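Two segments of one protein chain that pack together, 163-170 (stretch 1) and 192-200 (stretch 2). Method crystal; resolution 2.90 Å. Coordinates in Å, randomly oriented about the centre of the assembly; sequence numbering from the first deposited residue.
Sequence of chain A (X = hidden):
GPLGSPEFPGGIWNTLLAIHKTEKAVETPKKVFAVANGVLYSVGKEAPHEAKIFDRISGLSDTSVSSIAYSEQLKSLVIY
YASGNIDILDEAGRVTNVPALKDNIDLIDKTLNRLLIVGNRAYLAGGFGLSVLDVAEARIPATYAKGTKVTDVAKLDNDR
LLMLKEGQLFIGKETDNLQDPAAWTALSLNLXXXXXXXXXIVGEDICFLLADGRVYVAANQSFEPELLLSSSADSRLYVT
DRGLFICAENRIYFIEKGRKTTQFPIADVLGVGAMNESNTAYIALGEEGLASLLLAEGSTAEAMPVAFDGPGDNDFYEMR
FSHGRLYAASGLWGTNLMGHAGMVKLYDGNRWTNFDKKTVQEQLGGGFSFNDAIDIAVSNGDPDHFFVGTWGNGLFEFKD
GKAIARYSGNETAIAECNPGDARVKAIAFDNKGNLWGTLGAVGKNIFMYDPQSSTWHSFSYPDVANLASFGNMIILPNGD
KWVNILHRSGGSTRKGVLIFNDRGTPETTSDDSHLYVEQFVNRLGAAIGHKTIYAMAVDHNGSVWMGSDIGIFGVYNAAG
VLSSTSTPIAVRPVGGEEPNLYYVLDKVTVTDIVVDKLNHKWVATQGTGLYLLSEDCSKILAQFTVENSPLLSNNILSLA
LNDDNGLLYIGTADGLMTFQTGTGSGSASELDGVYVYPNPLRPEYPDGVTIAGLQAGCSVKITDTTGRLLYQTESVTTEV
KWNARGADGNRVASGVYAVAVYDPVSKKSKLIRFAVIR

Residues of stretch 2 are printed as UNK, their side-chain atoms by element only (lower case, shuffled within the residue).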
# COMPACT_ATOMS: atom_id res chain seq x y z
N MET A 163 -3.73 -1.66 -36.74
CA MET A 163 -2.91 -1.01 -35.72
C MET A 163 -2.89 0.51 -35.91
O MET A 163 -2.68 0.99 -37.03
CB MET A 163 -1.46 -1.60 -35.78
CG MET A 163 -0.36 -0.77 -35.12
SD MET A 163 1.16 -1.79 -34.92
CE MET A 163 2.08 -1.20 -36.26
N LEU A 164 -3.12 1.24 -34.82
CA LEU A 164 -3.07 2.69 -34.86
C LEU A 164 -1.85 3.15 -34.06
O LEU A 164 -1.83 2.94 -32.84
CB LEU A 164 -4.38 3.28 -34.31
CG LEU A 164 -4.54 4.79 -34.22
CD1 LEU A 164 -4.62 5.46 -35.60
CD2 LEU A 164 -5.79 5.11 -33.47
N LYS A 165 -0.81 3.65 -34.75
CA LYS A 165 0.37 4.16 -34.07
C LYS A 165 0.78 5.46 -34.73
O LYS A 165 0.65 5.62 -35.96
CB LYS A 165 1.54 3.16 -33.97
CG LYS A 165 2.32 2.86 -35.25
CD LYS A 165 3.63 2.09 -34.99
CE LYS A 165 4.43 1.78 -36.24
NZ LYS A 165 5.02 3.00 -36.89
N GLU A 166 1.20 6.43 -33.90
CA GLU A 166 1.61 7.77 -34.28
C GLU A 166 0.64 8.39 -35.33
O GLU A 166 1.08 8.91 -36.34
CB GLU A 166 3.05 7.76 -34.80
CG GLU A 166 4.11 7.27 -33.82
CD GLU A 166 5.42 6.85 -34.46
OE1 GLU A 166 5.39 6.36 -35.62
OE2 GLU A 166 6.47 6.95 -33.79
N GLY A 167 -0.67 8.32 -35.09
CA GLY A 167 -1.66 8.92 -35.98
C GLY A 167 -1.81 8.30 -37.36
O GLY A 167 -2.38 8.92 -38.27
N GLN A 168 -1.35 7.06 -37.52
CA GLN A 168 -1.44 6.33 -38.76
C GLN A 168 -2.18 5.01 -38.56
O GLN A 168 -1.96 4.31 -37.57
CB GLN A 168 -0.04 6.06 -39.29
CG GLN A 168 0.46 7.10 -40.26
CD GLN A 168 1.83 6.74 -40.78
OE1 GLN A 168 2.69 6.22 -40.06
NE2 GLN A 168 2.07 7.04 -42.04
N LEU A 169 -3.01 4.65 -39.52
CA LEU A 169 -3.66 3.35 -39.41
C LEU A 169 -2.92 2.35 -40.32
O LEU A 169 -2.74 2.62 -41.52
CB LEU A 169 -5.15 3.47 -39.74
CG LEU A 169 -5.99 2.23 -39.49
CD1 LEU A 169 -6.02 1.87 -38.02
CD2 LEU A 169 -7.40 2.42 -40.01
N PHE A 170 -2.46 1.21 -39.75
CA PHE A 170 -1.78 0.15 -40.52
C PHE A 170 -2.60 -1.12 -40.55
O PHE A 170 -3.26 -1.42 -39.56
CB PHE A 170 -0.38 -0.16 -39.94
CG PHE A 170 0.56 1.01 -39.92
CD1 PHE A 170 1.27 1.37 -41.06
CD2 PHE A 170 0.72 1.77 -38.77
CE1 PHE A 170 2.14 2.46 -41.03
CE2 PHE A 170 1.59 2.86 -38.74
CZ PHE A 170 2.30 3.19 -39.87
N UNK A 192 -9.66 12.64 -39.90
CA UNK A 192 -8.36 13.03 -39.29
C UNK A 192 -7.83 11.91 -38.38
O UNK A 192 -8.13 11.86 -37.19
c UNK A 192 -8.70 14.31 -38.53
c UNK A 192 -10.16 14.17 -38.19
c UNK A 192 -10.79 13.38 -39.29
N UNK A 193 -7.03 10.99 -38.96
CA UNK A 193 -6.47 9.82 -38.28
C UNK A 193 -5.59 10.20 -37.08
O UNK A 193 -5.52 9.43 -36.12
c UNK A 193 -5.55 7.48 -38.78
c UNK A 193 -7.60 6.25 -40.14
s UNK A 193 -7.10 6.56 -38.48
c UNK A 193 -5.70 8.92 -39.25
N UNK A 194 -5.00 11.40 -37.11
CA UNK A 194 -4.18 11.92 -36.01
C UNK A 194 -4.97 12.30 -34.77
O UNK A 194 -4.39 12.45 -33.68
N UNK A 195 -6.31 12.44 -34.92
CA UNK A 195 -7.23 12.78 -33.85
C UNK A 195 -7.93 11.54 -33.27
O UNK A 195 -8.65 11.68 -32.28
o UNK A 195 -7.68 14.94 -34.84
c UNK A 195 -8.29 13.76 -34.35
N UNK A 196 -7.72 10.34 -33.88
CA UNK A 196 -8.38 9.11 -33.45
C UNK A 196 -7.77 8.65 -32.13
O UNK A 196 -6.56 8.42 -32.08
c UNK A 196 -9.07 6.71 -33.98
c UNK A 196 -9.01 8.41 -35.83
c UNK A 196 -8.38 7.97 -34.51
N UNK A 197 -8.60 8.55 -31.07
CA UNK A 197 -8.21 8.14 -29.73
C UNK A 197 -8.53 6.67 -29.48
O UNK A 197 -7.98 6.04 -28.56
c UNK A 197 -8.91 8.98 -28.67
o UNK A 197 -10.29 8.71 -28.72
c UNK A 197 -8.63 10.44 -28.80
N UNK A 198 -9.44 6.13 -30.28
CA UNK A 198 -9.83 4.74 -30.18
C UNK A 198 -10.53 4.18 -31.38
O UNK A 198 -11.12 4.92 -32.15
N UNK A 199 -10.48 2.86 -31.54
CA UNK A 199 -11.18 2.17 -32.62
C UNK A 199 -11.63 0.77 -32.16
O UNK A 199 -11.00 0.18 -31.29
c UNK A 199 -8.25 2.14 -35.20
c UNK A 199 -8.89 0.17 -34.01
c UNK A 199 -8.96 1.64 -33.97
c UNK A 199 -10.39 2.12 -33.96
N UNK A 200 -12.72 0.28 -32.75
CA UNK A 200 -13.26 -1.02 -32.45
C UNK A 200 -14.18 -1.46 -33.55
O UNK A 200 -14.73 -0.62 -34.25

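Position 192 carries three side-chain carbons that close a ring onto its own backbone nitrogen, and they do not touch stretch 1. Such a ring is Pro192; lacking an amide hydrogen, it serves the fold through its carbonyl, whose O accepts a bond from N of position 195 at 3.0 Å and so helps close the 3-10 segment.

Position 193 has an unbranched chain of two carbons, a sulfur and a terminal carbon; its CA-to-CB bond points toward stretch 1, and the side chain touches Gly167, Leu164 and Leu169. This is Met193. Its CB lies 3.5 Å from Gly167 O, its CG 3.9 Å from Leu164 CD1, and its CE 3.7 Å from Leu169 CB. A long, flexible thioether suits this place, because with chi angles t, p, p it reaches both leucines of the hairpin.

Position 194 has no side-chain atoms and is Gly194. Its CA sits 3.9 Å from Gly167 CA; an ideal CB here would nevertheless find room, so this contact does not by itself demand glycine. Its N is 3.8 Å from Gly167 O, too far to count as a hydrogen bond.

At position 195 one carbon bears one oxygen, and the CA-to-CB bond points away from stretch 1. This is Ser195, a small polar residue at a partly exposed site.

Position 196 shows a carbon carrying two more carbons, a beta-branched apolar group that touches Leu164: Val196. Its CG1 meets Leu164 CD2 at 3.7 Å; the compact branched side chain suits a buried strand site.

At position 197 a carbon carries one oxygen and one carbon, and the CA-to-CB bond points away from stretch 1: Thr197. Its hydroxyl is satisfied by a hydrogen bond elsewhere in the structure.

Position 198, again without side-chain atoms, is Gly198. It is buried in the whole structure; a CB would point away from stretch 1, so this contact does not explain the glycine.

Position 199 has four carbons forked at the second, touching Leu164 and Leu169, which makes it Leu199. Its CD2 lies 3.6 Å from Leu169 CD1 and 4.1 Å from Leu164 CB, so one methyl group touches both leucines. The forked apolar side chain suits a buried strand site facing them.

Position 200 has no side-chain atoms and is Gly200, out of reach of stretch 1.

The contact works by apolar packing, with no hydrogen bond between the stretches. Stretch 1 is a hairpin whose type I' turn, Lys165 to Gln168, includes Gly167 with the positive phi that glycine readily adopts. An ideal CB on Gly167 would lie only 3.2 Å from Gly194 CA, so its absence permits the close approach. Leu164 and Leu169 then pack against Met193 and Leu199, while Val196 adds to the contact at Leu164.

Stretch 2 192-200: PMGSVTGLG
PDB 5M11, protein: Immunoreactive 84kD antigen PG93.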